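Local coordinates for N-alpha-acetyltransferase 35, NatC auxiliary subunit (Saccharomyces cerevisiae, PDB 6YGA), which serves as the auxiliary subunit of the NatC N-terminal acetyltransferase, which acetylates the N-terminal methionine of the L-A virus Gag protein, at residues F450-F455 and S467-V472; S550-E555 and N720-Q725; S125-G130 and D188-Q193; E121-S126 and C151-C156; T322-K327 and T662-V667. All blocks are in the same frame, centred on the assembly; numbering follows the deposited sequence.

Contact 1 (F450-F455 and S467-V472)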
# COMPACT_ATOMS: atom_id res chain seq x y z
N PHE B 450 -3.66 14.31 8.00
CA PHE B 450 -3.00 14.08 6.71
C PHE B 450 -1.59 14.65 6.69
O PHE B 450 -0.67 14.04 6.14
CB PHE B 450 -3.85 14.68 5.59
CG PHE B 450 -3.17 14.71 4.26
CD1 PHE B 450 -3.06 13.56 3.49
CD2 PHE B 450 -2.66 15.89 3.75
CE1 PHE B 450 -2.44 13.59 2.26
CE2 PHE B 450 -2.04 15.93 2.52
CZ PHE B 450 -1.93 14.78 1.77
N SER B 451 -1.40 15.83 7.30
CA SER B 451 -0.09 16.47 7.25
C SER B 451 0.92 15.77 8.15
O SER B 451 2.05 15.49 7.73
CB SER B 451 -0.21 17.94 7.65
OG SER B 451 -1.10 18.64 6.79
N LEU B 452 0.53 15.48 9.40
CA LEU B 452 1.45 14.83 10.32
C LEU B 452 1.78 13.41 9.87
O LEU B 452 2.88 12.92 10.13
CB LEU B 452 0.86 14.81 11.73
CG LEU B 452 0.63 16.17 12.41
CD1 LEU B 452 -0.04 15.99 13.77
CD2 LEU B 452 1.93 16.94 12.55
N LYS B 453 0.85 12.75 9.18
CA LYS B 453 1.10 11.39 8.71
C LYS B 453 2.27 11.34 7.74
O LYS B 453 2.94 10.31 7.63
CB LYS B 453 -0.17 10.82 8.08
CG LYS B 453 -0.03 9.42 7.52
CD LYS B 453 0.13 8.39 8.61
CE LYS B 453 0.43 7.03 8.01
NZ LYS B 453 0.60 5.99 9.06
N GLY B 454 2.54 12.45 7.04
CA GLY B 454 3.67 12.50 6.13
C GLY B 454 5.01 12.30 6.82
O GLY B 454 5.95 11.76 6.22
N PHE B 455 5.13 12.71 8.09
CA PHE B 455 6.37 12.49 8.82
C PHE B 455 6.56 11.01 9.14
O PHE B 455 7.69 10.52 9.16
CB PHE B 455 6.39 13.32 10.11
CG PHE B 455 6.66 14.78 9.88
CD1 PHE B 455 7.94 15.22 9.56
CD2 PHE B 455 5.64 15.71 9.99
CE1 PHE B 455 8.19 16.56 9.36
CE2 PHE B 455 5.89 17.05 9.78
CZ PHE B 455 7.17 17.48 9.46
N SER B 467 8.22 24.01 7.34
CA SER B 467 7.00 24.37 6.61
C SER B 467 5.81 23.56 7.10
O SER B 467 4.74 24.11 7.37
CB SER B 467 7.21 24.18 5.11
OG SER B 467 8.07 25.17 4.59
N MSE B 468 5.98 22.24 7.23
CA MSE B 468 4.89 21.36 7.62
C MSE B 468 4.52 21.52 9.10
O MSE B 468 3.34 21.61 9.44
CB MSE B 468 5.25 19.91 7.33
CG MSE B 468 5.46 19.61 5.85
SE MSE B 468 3.98 20.22 4.74
CE MSE B 468 2.51 19.29 5.63
N PHE B 469 5.53 21.54 9.97
CA PHE B 469 5.24 21.67 11.40
C PHE B 469 4.60 23.01 11.72
O PHE B 469 3.70 23.08 12.56
CB PHE B 469 6.52 21.46 12.21
CG PHE B 469 6.83 20.01 12.48
CD1 PHE B 469 5.84 19.15 12.92
CD2 PHE B 469 8.10 19.52 12.28
CE1 PHE B 469 6.12 17.81 13.16
CE2 PHE B 469 8.39 18.19 12.52
CZ PHE B 469 7.40 17.33 12.96
N TRP B 470 5.03 24.08 11.06
CA TRP B 470 4.40 25.37 11.32
C TRP B 470 3.01 25.43 10.72
O TRP B 470 2.11 26.06 11.29
CB TRP B 470 5.26 26.52 10.80
CG TRP B 470 4.62 27.84 11.08
CD1 TRP B 470 4.65 28.54 12.25
CD2 TRP B 470 3.81 28.61 10.18
NE1 TRP B 470 3.93 29.70 12.13
CE2 TRP B 470 3.40 29.77 10.86
CE3 TRP B 470 3.41 28.43 8.85
CZ2 TRP B 470 2.61 30.74 10.27
CZ3 TRP B 470 2.62 29.40 8.26
CH2 TRP B 470 2.23 30.54 8.97
N TYR B 471 2.82 24.80 9.56
CA TYR B 471 1.48 24.77 8.97
C TYR B 471 0.51 24.00 9.85
O TYR B 471 -0.65 24.39 10.00
CB TYR B 471 1.54 24.16 7.56
CG TYR B 471 0.19 24.06 6.89
CD1 TYR B 471 -0.54 25.19 6.59
CD2 TYR B 471 -0.35 22.82 6.56
CE1 TYR B 471 -1.78 25.11 5.98
CE2 TYR B 471 -1.58 22.72 5.94
CZ TYR B 471 -2.29 23.87 5.66
OH TYR B 471 -3.51 23.77 5.04
N VAL B 472 0.98 22.91 10.47
CA VAL B 472 0.10 22.14 11.36
C VAL B 472 -0.15 22.90 12.65
O VAL B 472 -1.25 22.87 13.20
CB VAL B 472 0.69 20.74 11.61
CG1 VAL B 472 -0.16 19.97 12.61
CG2 VAL B 472 0.78 19.98 10.30
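Helix segments 450-455 and 467-472 run nearly antiparallel, their short axes 10.0 Å apart at closest approach and their directions 150° apart, with Ser-451 and Met-468 facing each other where the backbones come nearest. At one end, Phe-455 and Phe-469 form an offset stack: the planes differ by only 7° and the centroids lie 4.0 Å apart. CZ of Phe-469 sits over the centre of the Phe-455 ring, whereas CZ of Phe-455 falls toward the rim of its partner. Val-472 divides its branches between two neighbours, CG2 meeting Ser-451 CB at 3.5 Å and CG1 meeting Leu-452 CD2 at 3.7 Å. Met-468, present as selenomethionine, bends at chi2 and chi3, which curls its CE back to 3.6 Å from Ser-451 CB. The Ser-451 hydroxyl, hydrogen-bonded to Met-447 O one turn earlier, lies at the edge of the Tyr-471 ring. Tyr-460, in the short connection, sets its ring edge-to-face with Phe-455, and Cys-552 of helix 511-564 packs against Val-472. Two consecutive helices sealed by apolar side chains make an antiparallel helical hairpin, consistent with the TPR-like helical family to which this region belongs.

Contact 2 (S550-E555 and N720-Q725). With EDO (1,2-ethanediol), chain C.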
# COMPACT_ATOMS: atom_id res chain seq x y z
N SER B 550 1.47 22.39 20.78
CA SER B 550 2.74 22.58 21.47
C SER B 550 3.87 21.81 20.79
O SER B 550 4.98 22.33 20.64
CB SER B 550 2.61 22.16 22.93
OG SER B 550 1.73 23.02 23.64
N LEU B 551 3.61 20.56 20.38
CA LEU B 551 4.67 19.75 19.79
C LEU B 551 5.15 20.33 18.47
O LEU B 551 6.36 20.38 18.21
CB LEU B 551 4.18 18.31 19.60
CG LEU B 551 4.03 17.50 20.89
CD1 LEU B 551 3.48 16.12 20.59
CD2 LEU B 551 5.36 17.41 21.62
N CYS B 552 4.22 20.79 17.62
CA CYS B 552 4.60 21.45 16.38
C CYS B 552 5.46 22.68 16.65
O CYS B 552 6.47 22.90 15.98
CB CYS B 552 3.36 21.84 15.58
SG CYS B 552 2.33 20.46 15.08
N LEU B 553 5.06 23.50 17.62
CA LEU B 553 5.84 24.68 17.96
C LEU B 553 7.23 24.29 18.44
O LEU B 553 8.23 24.91 18.05
CB LEU B 553 5.11 25.50 19.03
CG LEU B 553 5.62 26.91 19.30
CD1 LEU B 553 5.78 27.66 17.98
CD2 LEU B 553 4.66 27.66 20.22
N ILE B 554 7.31 23.25 19.28
CA ILE B 554 8.61 22.77 19.73
C ILE B 554 9.48 22.39 18.54
O ILE B 554 10.68 22.69 18.51
CB ILE B 554 8.42 21.59 20.70
CG1 ILE B 554 7.90 22.11 22.05
CG2 ILE B 554 9.71 20.80 20.87
CD1 ILE B 554 7.41 21.03 22.97
N GLU B 555 8.89 21.74 17.54
CA GLU B 555 9.64 21.39 16.33
C GLU B 555 10.07 22.64 15.57
O GLU B 555 11.20 22.71 15.07
CB GLU B 555 8.80 20.48 15.45
CG GLU B 555 8.47 19.13 16.08
CD GLU B 555 9.55 18.09 15.86
OE1 GLU B 555 10.74 18.46 15.70
OE2 GLU B 555 9.22 16.88 15.83
N ASN B 720 5.96 8.73 15.82
CA ASN B 720 6.77 9.26 14.75
C ASN B 720 6.03 10.26 13.86
O ASN B 720 6.50 10.56 12.76
CB ASN B 720 7.33 8.12 13.91
CG ASN B 720 8.26 7.23 14.71
OD1 ASN B 720 8.87 7.68 15.69
ND2 ASN B 720 8.38 5.97 14.30
N TYR B 721 4.88 10.77 14.31
CA TYR B 721 4.36 11.98 13.68
C TYR B 721 5.24 13.18 13.96
O TYR B 721 5.16 14.19 13.25
CB TYR B 721 2.93 12.27 14.14
CG TYR B 721 1.85 11.43 13.49
CD1 TYR B 721 2.15 10.27 12.80
CD2 TYR B 721 0.52 11.82 13.57
CE1 TYR B 721 1.15 9.51 12.21
CE2 TYR B 721 -0.48 11.07 12.98
CZ TYR B 721 -0.16 9.92 12.30
OH TYR B 721 -1.16 9.17 11.72
N PHE B 722 6.08 13.10 14.99
CA PHE B 722 6.98 14.19 15.38
C PHE B 722 8.39 13.61 15.49
O PHE B 722 8.86 13.29 16.59
CB PHE B 722 6.54 14.82 16.71
CG PHE B 722 5.10 15.23 16.73
CD1 PHE B 722 4.12 14.36 17.19
CD2 PHE B 722 4.71 16.50 16.31
CE1 PHE B 722 2.79 14.73 17.22
CE2 PHE B 722 3.38 16.88 16.34
CZ PHE B 722 2.42 15.99 16.80
N PRO B 723 9.09 13.46 14.37
CA PRO B 723 10.45 12.91 14.42
C PRO B 723 11.41 13.87 15.11
O PRO B 723 11.14 15.06 15.27
CB PRO B 723 10.82 12.71 12.95
CG PRO B 723 9.97 13.69 12.22
CD PRO B 723 8.68 13.77 12.99
N ILE B 724 12.55 13.33 15.51
CA ILE B 724 13.58 14.10 16.20
C ILE B 724 14.55 14.65 15.16
O ILE B 724 15.17 13.88 14.41
CB ILE B 724 14.31 13.25 17.24
CG1 ILE B 724 13.31 12.52 18.15
CG2 ILE B 724 15.26 14.10 18.07
CD1 ILE B 724 12.47 13.44 19.00
N GLN B 725 14.70 15.97 15.11
CA GLN B 725 15.63 16.62 14.19
C GLN B 725 17.03 16.47 14.75
O GLN B 725 17.43 17.20 15.67
CB GLN B 725 15.24 18.08 13.98
CG GLN B 725 13.84 18.27 13.42
CD GLN B 725 13.45 19.73 13.26
OE1 GLN B 725 14.10 20.48 12.52
NE2 GLN B 725 12.39 20.13 13.94
C1 EDO C . 1.43 26.47 22.59
O1 EDO C . 0.66 25.26 22.58
C2 EDO C . 1.69 26.89 24.03
O2 EDO C . 2.48 28.08 24.05
O HOH W 1 13.38 17.95 16.77
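Close apolar packing between 550-555 and 720-725 surrounds the ring of Phe-722, which is turned so that Leu-551 of the helix covers one face. Leu-551 CD1 stands 3.9 Å from the Phe-722 ring centroid, 17° off the normal, in a CH-pi contact, while Leu-551 CB comes within 3.6 Å of Phe-722 CE2. Cys-552 approaches the same ring from another direction: SG lies in the ring plane at the edge, 3.9 Å from CE2 of Phe-722, a sulfur-aromatic contact. Phe-469 of helix 465-506 also touches the ring. Residues 720-723 lead into strand 724-729, which pairs antiparallel with 708-713, so the contact fastens the C-terminal two-stranded sheet to long helix 511-564. Away from the ring the interface turns polar and takes in water. Gln-725 NE2 donates both to Glu-555 OE1, at 2.9 Å and almost straight (171°), and to Glu-555 O at 3.1 Å along a more bent path; it meets OE1 from above the carboxylate plane. A water bridges Glu-555 OE1 and Gln-725 N. Glu-555 OE2 lies 2.7 Å from Pro-723 O; two oxygens this close are consistent with a proton on the acid. On the partly exposed flank, Ser-550 OG accepts a 2.7 Å hydrogen bond from O1 of a 1,2-ethanediol, probably a crystallisation additive, and is also hydrogen-bonded to Glu-636 OE2 and Asn-546 O.

Contact 3 (S125-G130 and D188-Q193)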
# COMPACT_ATOMS: atom_id res chain seq x y z
N SER B 125 -8.47 -28.83 -9.44
CA SER B 125 -8.70 -29.24 -10.83
C SER B 125 -9.90 -30.17 -10.95
O SER B 125 -10.70 -30.04 -11.88
CB SER B 125 -7.45 -29.90 -11.40
OG SER B 125 -6.40 -28.95 -11.57
N SER B 126 -10.04 -31.13 -10.02
CA SER B 126 -11.21 -31.99 -10.04
C SER B 126 -12.46 -31.23 -9.62
O SER B 126 -13.56 -31.53 -10.10
CB SER B 126 -11.00 -33.19 -9.12
OG SER B 126 -11.19 -32.84 -7.76
N LEU B 127 -12.32 -30.23 -8.75
CA LEU B 127 -13.47 -29.45 -8.30
C LEU B 127 -14.02 -28.58 -9.41
O LEU B 127 -15.22 -28.27 -9.42
CB LEU B 127 -13.09 -28.60 -7.09
CG LEU B 127 -14.09 -28.49 -5.94
CD1 LEU B 127 -14.77 -29.83 -5.69
CD2 LEU B 127 -13.37 -28.03 -4.68
N VAL B 128 -13.18 -28.17 -10.36
CA VAL B 128 -13.64 -27.37 -11.49
C VAL B 128 -14.64 -28.16 -12.32
O VAL B 128 -15.65 -27.61 -12.79
CB VAL B 128 -12.44 -26.89 -12.32
CG1 VAL B 128 -12.85 -26.57 -13.75
CG2 VAL B 128 -11.80 -25.67 -11.67
N LYS B 129 -14.40 -29.46 -12.50
CA LYS B 129 -15.29 -30.28 -13.32
C LYS B 129 -16.62 -30.53 -12.61
O LYS B 129 -17.67 -30.54 -13.26
CB LYS B 129 -14.60 -31.60 -13.66
CG LYS B 129 -13.11 -31.44 -13.94
CD LYS B 129 -12.64 -32.36 -15.05
CE LYS B 129 -11.52 -31.71 -15.84
NZ LYS B 129 -11.95 -30.38 -16.37
N GLY B 130 -16.59 -30.73 -11.30
CA GLY B 130 -17.80 -30.97 -10.53
C GLY B 130 -17.52 -31.30 -9.08
O GLY B 130 -16.86 -32.29 -8.77
N ASP B 188 -20.21 -23.52 -7.86
CA ASP B 188 -20.79 -24.03 -6.62
C ASP B 188 -20.29 -25.42 -6.27
O ASP B 188 -20.84 -26.07 -5.38
CB ASP B 188 -22.32 -24.04 -6.75
CG ASP B 188 -23.03 -24.17 -5.42
OD1 ASP B 188 -22.38 -23.97 -4.37
OD2 ASP B 188 -24.23 -24.50 -5.42
N ASN B 189 -19.24 -25.90 -6.96
CA ASN B 189 -18.81 -27.28 -6.76
C ASN B 189 -18.11 -27.48 -5.42
O ASN B 189 -18.20 -28.56 -4.83
CB ASN B 189 -17.90 -27.71 -7.91
CG ASN B 189 -18.61 -27.73 -9.25
OD1 ASN B 189 -19.82 -27.93 -9.33
ND2 ASN B 189 -17.85 -27.52 -10.32
N LEU B 190 -17.40 -26.46 -4.94
CA LEU B 190 -16.71 -26.59 -3.66
C LEU B 190 -17.73 -26.71 -2.54
O LEU B 190 -18.68 -25.91 -2.48
CB LEU B 190 -15.79 -25.39 -3.43
CG LEU B 190 -14.66 -25.58 -2.41
CD1 LEU B 190 -13.42 -24.80 -2.81
CD2 LEU B 190 -15.11 -25.18 -1.02
N PRO B 191 -17.59 -27.67 -1.63
CA PRO B 191 -18.64 -27.93 -0.64
C PRO B 191 -18.77 -26.80 0.36
O PRO B 191 -17.91 -25.92 0.49
CB PRO B 191 -18.18 -29.22 0.03
CG PRO B 191 -16.70 -29.23 -0.15
CD PRO B 191 -16.46 -28.60 -1.49
N GLY B 192 -19.89 -26.83 1.09
CA GLY B 192 -20.18 -25.84 2.10
C GLY B 192 -19.37 -26.04 3.37
O GLY B 192 -18.60 -26.99 3.52
N GLN B 193 -19.57 -25.11 4.31
CA GLN B 193 -18.77 -25.12 5.54
C GLN B 193 -19.01 -26.38 6.35
O GLN B 193 -18.07 -26.95 6.93
CB GLN B 193 -19.08 -23.88 6.37
CG GLN B 193 -18.15 -23.68 7.55
CD GLN B 193 -18.70 -22.70 8.57
OE1 GLN B 193 -19.87 -22.78 8.95
NE2 GLN B 193 -17.86 -21.78 9.01
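This is loop-on-helix packing: residues 188-193, the end of the long connection from helix 142-167 and the start of helix 193-209, lie across the last turn of helix 118-129 in the N-terminal, Mak10-family part of the subunit, which is largely helical here. Gly-192 takes the N-cap position of the helix that follows. The contact lies at the surface, and the chain after Gly-130 is not modelled for four residues.

Apolar packing is carried by Leu-127. Its first torsion, chi1 -139°, is well away from a staggered position, and it carries the end of the side chain toward the loop although its CB does not point there. Leu-127 CD2 then lies against the branch point of Leu-190, 3.6 Å from Leu-190 CG and 3.7 Å from Leu-190 CD1, with the two leucines crossing obliquely. Pro-191 CD is a looser 4.5 Å from Leu-127 CD2. Leu-190, the buried member of the group, is backed by Tyr-157 and Lys-160 of helix 142-167, and Pro-191 by Leu-153, so the leucine of one helix reaches the next helix through the loop.

Polar contact rests with Asn-189, which points at the helix and fits its side chain against the last turn. Its CG is anti to the carbonyl carbon, which places the amide beside Gly-130, whose CA lies 3.5 Å from ND2 of Asn-189. Asn-189 ND2 donates to Leu-127 O at 2.9 Å; the N-H is bent (139°), yet the nitrogen lies nearly along the C=O axis.

Contact 4 (E121-S126 and C151-C156)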
# COMPACT_ATOMS: atom_id res chain seq x y z
N GLU B 121 -3.51 -28.04 -6.14
CA GLU B 121 -3.76 -28.00 -7.57
C GLU B 121 -4.62 -29.18 -8.01
O GLU B 121 -5.53 -29.02 -8.83
CB GLU B 121 -2.43 -27.99 -8.33
CG GLU B 121 -2.51 -27.50 -9.79
CD GLU B 121 -2.90 -28.58 -10.77
OE1 GLU B 121 -2.97 -29.76 -10.38
OE2 GLU B 121 -3.15 -28.24 -11.95
N SER B 122 -4.35 -30.36 -7.46
CA SER B 122 -5.10 -31.56 -7.85
C SER B 122 -6.56 -31.46 -7.43
O SER B 122 -7.47 -31.76 -8.21
CB SER B 122 -4.44 -32.80 -7.26
OG SER B 122 -5.06 -33.99 -7.73
N LEU B 123 -6.80 -31.02 -6.19
CA LEU B 123 -8.18 -30.90 -5.70
C LEU B 123 -8.94 -29.83 -6.47
O LEU B 123 -10.09 -30.04 -6.88
CB LEU B 123 -8.18 -30.60 -4.20
CG LEU B 123 -9.52 -30.19 -3.58
CD1 LEU B 123 -10.61 -31.23 -3.85
CD2 LEU B 123 -9.37 -29.96 -2.08
N LEU B 124 -8.33 -28.66 -6.67
CA LEU B 124 -9.01 -27.59 -7.40
C LEU B 124 -9.31 -27.98 -8.84
O LEU B 124 -10.31 -27.53 -9.41
CB LEU B 124 -8.17 -26.31 -7.37
CG LEU B 124 -8.12 -25.55 -6.04
CD1 LEU B 124 -7.17 -24.37 -6.12
CD2 LEU B 124 -9.52 -25.08 -5.65
N SER B 125 -8.47 -28.83 -9.44
CA SER B 125 -8.70 -29.24 -10.83
C SER B 125 -9.90 -30.17 -10.95
O SER B 125 -10.70 -30.04 -11.88
CB SER B 125 -7.45 -29.90 -11.40
OG SER B 125 -6.40 -28.95 -11.57
N SER B 126 -10.04 -31.13 -10.02
CA SER B 126 -11.21 -31.99 -10.04
C SER B 126 -12.46 -31.23 -9.62
O SER B 126 -13.56 -31.53 -10.10
CB SER B 126 -11.00 -33.19 -9.12
OG SER B 126 -11.19 -32.84 -7.76
N CYS B 151 -7.26 -31.82 4.93
CA CYS B 151 -6.42 -30.64 5.10
C CYS B 151 -6.48 -29.75 3.87
O CYS B 151 -6.74 -28.54 3.97
CB CYS B 151 -4.98 -31.04 5.38
SG CYS B 151 -4.68 -31.85 6.95
N ILE B 152 -6.25 -30.33 2.69
CA ILE B 152 -6.26 -29.56 1.45
C ILE B 152 -7.62 -28.91 1.24
O ILE B 152 -7.72 -27.76 0.80
CB ILE B 152 -5.88 -30.46 0.26
CG1 ILE B 152 -4.54 -31.16 0.52
CG2 ILE B 152 -5.84 -29.65 -1.02
CD1 ILE B 152 -3.36 -30.23 0.66
N LEU B 153 -8.69 -29.64 1.57
CA LEU B 153 -10.04 -29.09 1.41
C LEU B 153 -10.26 -27.90 2.34
O LEU B 153 -10.94 -26.93 1.97
CB LEU B 153 -11.08 -30.17 1.66
CG LEU B 153 -12.53 -29.78 1.38
CD1 LEU B 153 -12.70 -29.37 -0.07
CD2 LEU B 153 -13.46 -30.94 1.73
N GLY B 154 -9.70 -27.96 3.55
CA GLY B 154 -9.87 -26.85 4.48
C GLY B 154 -9.18 -25.59 4.00
O GLY B 154 -9.75 -24.50 4.04
N VAL B 155 -7.93 -25.73 3.53
CA VAL B 155 -7.20 -24.58 3.01
C VAL B 155 -7.87 -24.05 1.74
O VAL B 155 -7.97 -22.84 1.53
CB VAL B 155 -5.73 -24.94 2.78
CG1 VAL B 155 -4.98 -23.79 2.14
CG2 VAL B 155 -5.08 -25.33 4.10
N CYS B 156 -8.34 -24.96 0.87
CA CYS B 156 -9.03 -24.51 -0.34
C CYS B 156 -10.32 -23.78 0.02
O CYS B 156 -10.71 -22.82 -0.67
CB CYS B 156 -9.32 -25.69 -1.26
SG CYS B 156 -7.88 -26.34 -2.15
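CD2 of Leu-123 is the atom at the centre of this helix crossing. Leu-123 CD2 comes within 3.7 Å of Ile-152 CG2 and the same distance of Leu-153 CA, and at 3.9 Å it also reaches Leu-153 CD1 and Cys-156 SG. One methyl thus settles among three residues on one side of helix segment 151-156. Leu-123 has CG anti to the backbone N (chi1 170°), which extends the branch straight at the other helix; it slides past Ile-152, whose side chain runs in the opposite direction and touches with CG2 while its longer arm leads away. Next to this centre, SG of Cys-156 meets CG of Leu-124 at 4.0 Å, so the sulfur lies against two successive leucines.

The backbones explain why so few residues share the load. The axes of segments 121-126 and 151-156 pass 10.1 Å apart at 71°, a steeply crossed helix pair within the Mak10-family region, whose angle limits this plain packing to a small patch. Behind it, Leu-124 rests on Leu-115 and Phe-184, and Ile-152 on Leu-96 of helix 85-104 and on Trp-137. On the far flank of the first helix, Ser-125 OG donates to Glu-121 O at 2.9 Å. Glu-121 O thus takes two donors, the Ser-125 hydroxyl and amide N-H, which keeps that hydroxyl within its own helix.

What holds helix 118-129 to helix 142-167 here is the fit of branched aliphatic groups and a thiol, an apolar, non-directional packing with no hydrogen bond between the segments to set its orientation.

Contact 5 (T322-K327 and T662-V667)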
# COMPACT_ATOMS: atom_id res chain seq x y z
N THR B 322 -17.15 4.17 18.69
CA THR B 322 -16.74 3.71 17.37
C THR B 322 -15.68 4.62 16.77
O THR B 322 -14.72 4.15 16.15
CB THR B 322 -17.95 3.62 16.43
OG1 THR B 322 -18.57 4.91 16.33
CG2 THR B 322 -18.96 2.61 16.94
N TYR B 323 -15.84 5.94 16.94
CA TYR B 323 -14.89 6.89 16.38
C TYR B 323 -13.49 6.65 16.93
O TYR B 323 -12.52 6.57 16.17
CB TYR B 323 -15.37 8.31 16.66
CG TYR B 323 -14.45 9.42 16.22
CD1 TYR B 323 -14.51 9.94 14.93
CD2 TYR B 323 -13.53 9.98 17.10
CE1 TYR B 323 -13.67 10.96 14.53
CE2 TYR B 323 -12.69 11.00 16.71
CZ TYR B 323 -12.76 11.49 15.42
OH TYR B 323 -11.92 12.51 15.04
N GLN B 324 -13.37 6.51 18.25
CA GLN B 324 -12.07 6.25 18.86
C GLN B 324 -11.56 4.85 18.55
O GLN B 324 -10.34 4.63 18.50
CB GLN B 324 -12.15 6.48 20.37
CG GLN B 324 -12.42 7.92 20.78
CD GLN B 324 -11.18 8.80 20.71
OE1 GLN B 324 -10.43 8.77 19.73
NE2 GLN B 324 -10.96 9.59 21.75
N PHE B 325 -12.47 3.89 18.34
CA PHE B 325 -12.03 2.57 17.89
C PHE B 325 -11.37 2.67 16.52
O PHE B 325 -10.31 2.07 16.29
CB PHE B 325 -13.20 1.59 17.86
CG PHE B 325 -12.83 0.21 17.39
CD1 PHE B 325 -12.86 -0.11 16.04
CD2 PHE B 325 -12.45 -0.77 18.30
CE1 PHE B 325 -12.51 -1.38 15.60
CE2 PHE B 325 -12.11 -2.04 17.87
CZ PHE B 325 -12.14 -2.34 16.52
N ALA B 326 -11.98 3.42 15.61
CA ALA B 326 -11.38 3.60 14.29
C ALA B 326 -10.06 4.37 14.36
O ALA B 326 -9.18 4.16 13.53
CB ALA B 326 -12.35 4.32 13.36
N LYS B 327 -9.92 5.26 15.34
CA LYS B 327 -8.70 6.07 15.42
C LYS B 327 -7.52 5.27 15.94
O LYS B 327 -6.37 5.62 15.66
CB LYS B 327 -8.94 7.30 16.29
CG LYS B 327 -9.81 8.36 15.65
CD LYS B 327 -8.99 9.37 14.85
CE LYS B 327 -8.18 10.27 15.78
NZ LYS B 327 -7.44 11.33 15.04
N THR B 662 -13.42 10.61 26.82
CA THR B 662 -12.53 10.22 25.73
C THR B 662 -13.11 9.14 24.83
O THR B 662 -12.64 9.00 23.69
CB THR B 662 -11.19 9.73 26.29
OG1 THR B 662 -11.39 8.53 27.04
CG2 THR B 662 -10.57 10.79 27.19
N GLY B 663 -14.08 8.37 25.30
CA GLY B 663 -14.69 7.34 24.47
C GLY B 663 -13.75 6.23 24.06
O GLY B 663 -13.96 5.59 23.02
N THR B 664 -12.72 5.97 24.86
CA THR B 664 -11.69 5.00 24.53
C THR B 664 -11.92 3.65 25.20
O THR B 664 -10.98 2.86 25.32
CB THR B 664 -10.31 5.54 24.91
OG1 THR B 664 -10.30 5.89 26.30
CG2 THR B 664 -9.97 6.76 24.08
N ARG B 665 -13.15 3.37 25.63
CA ARG B 665 -13.41 2.14 26.38
C ARG B 665 -13.02 0.90 25.58
O ARG B 665 -12.47 -0.06 26.14
CB ARG B 665 -14.88 2.07 26.79
CG ARG B 665 -15.27 0.78 27.50
CD ARG B 665 -16.71 0.83 27.99
NE ARG B 665 -17.67 0.92 26.90
CZ ARG B 665 -18.31 -0.13 26.38
NH1 ARG B 665 -18.09 -1.35 26.85
NH2 ARG B 665 -19.17 0.05 25.38
N LEU B 666 -13.28 0.90 24.28
CA LEU B 666 -12.99 -0.28 23.47
C LEU B 666 -11.52 -0.40 23.10
O LEU B 666 -11.07 -1.50 22.75
CB LEU B 666 -13.84 -0.26 22.19
CG LEU B 666 -15.35 -0.12 22.36
CD1 LEU B 666 -16.05 -0.27 21.02
CD2 LEU B 666 -15.88 -1.13 23.37
N VAL B 667 -10.76 0.69 23.18
CA VAL B 667 -9.35 0.66 22.79
C VAL B 667 -8.50 1.25 23.92
O VAL B 667 -7.56 2.00 23.67
CB VAL B 667 -9.13 1.43 21.48
CG1 VAL B 667 -9.68 0.64 20.30
CG2 VAL B 667 -9.79 2.80 21.55
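Gln-324 has the most surface buried by the contact, which joins distant parts of the NAA35-like, TPR-family region: helix 319-328 and the loop leading into helix 668-701. Its chain bends at chi2 (-79°), which brings the amide to the carbonyl of Thr-662, and Gln-324 NE2 donates to Thr-662 O at 2.6 Å. The bond is short and nearly straight (160°), the donor in the plane of the carbonyl and the acceptor in the plane of the amide, an arrangement that fixes the rotation of the group. The aliphatic part of the same residue is also occupied: Gln-324 CB lies 3.3 Å from Gly-663 O. Thr-664 runs alongside the glutamine, its CG2 3.8 Å from NE2 of Gln-324. The hydroxyls of Thr-662 and Thr-664 are hydrogen-bonded to each other, OG1 to OG1, while Asp-655 receives the backbone N-H groups of Thr-662 and Gly-663, so the loop is held in shape from within.

Phe-325 and Val-667 form the apolar half. They cross at about a right angle, with Val-667 CG1 3.7 Å from Phe-325 CD2. Val-667 CG2, in the crowded position between its own backbone N and carbonyl carbon, reaches Gln-324 O at 3.6 Å. Leu-666 adds its CB at 4.2 Å from Phe-325 CD2.

Val-667 is the N-cap residue of helix 668-701, and Tyr-540 of helix 511-564 touches both Gln-324 and Thr-662. Ile-651 of helix 619-653 backs the threonines, and helix 386-402 packs against Tyr-323 and Ala-326 of helix 319-328.

From the N terminus, helix 118-129 opens contacts 3 and 4 together. Contact 4 closes first, on helix 142-167, and contact 3 follows on the loop before helix 193-209; the two touch and share Ser-125 and Ser-126. Far along, contact 5 opens at 322-327 and closes only at 662-667, joining helix 319-328 to the loop before helix 668-701; contact 1, a short hairpin closure, falls wholly within that span. Contact 2 opens inside it too but closes at 720-725, so contacts 2 and 5 cross. Contacts 1 and 2 touch, tying helices 433-456, 465-506 and 511-564 to the C-terminal sheet. Contacts 3 and 4 lie across the chain's centre from them.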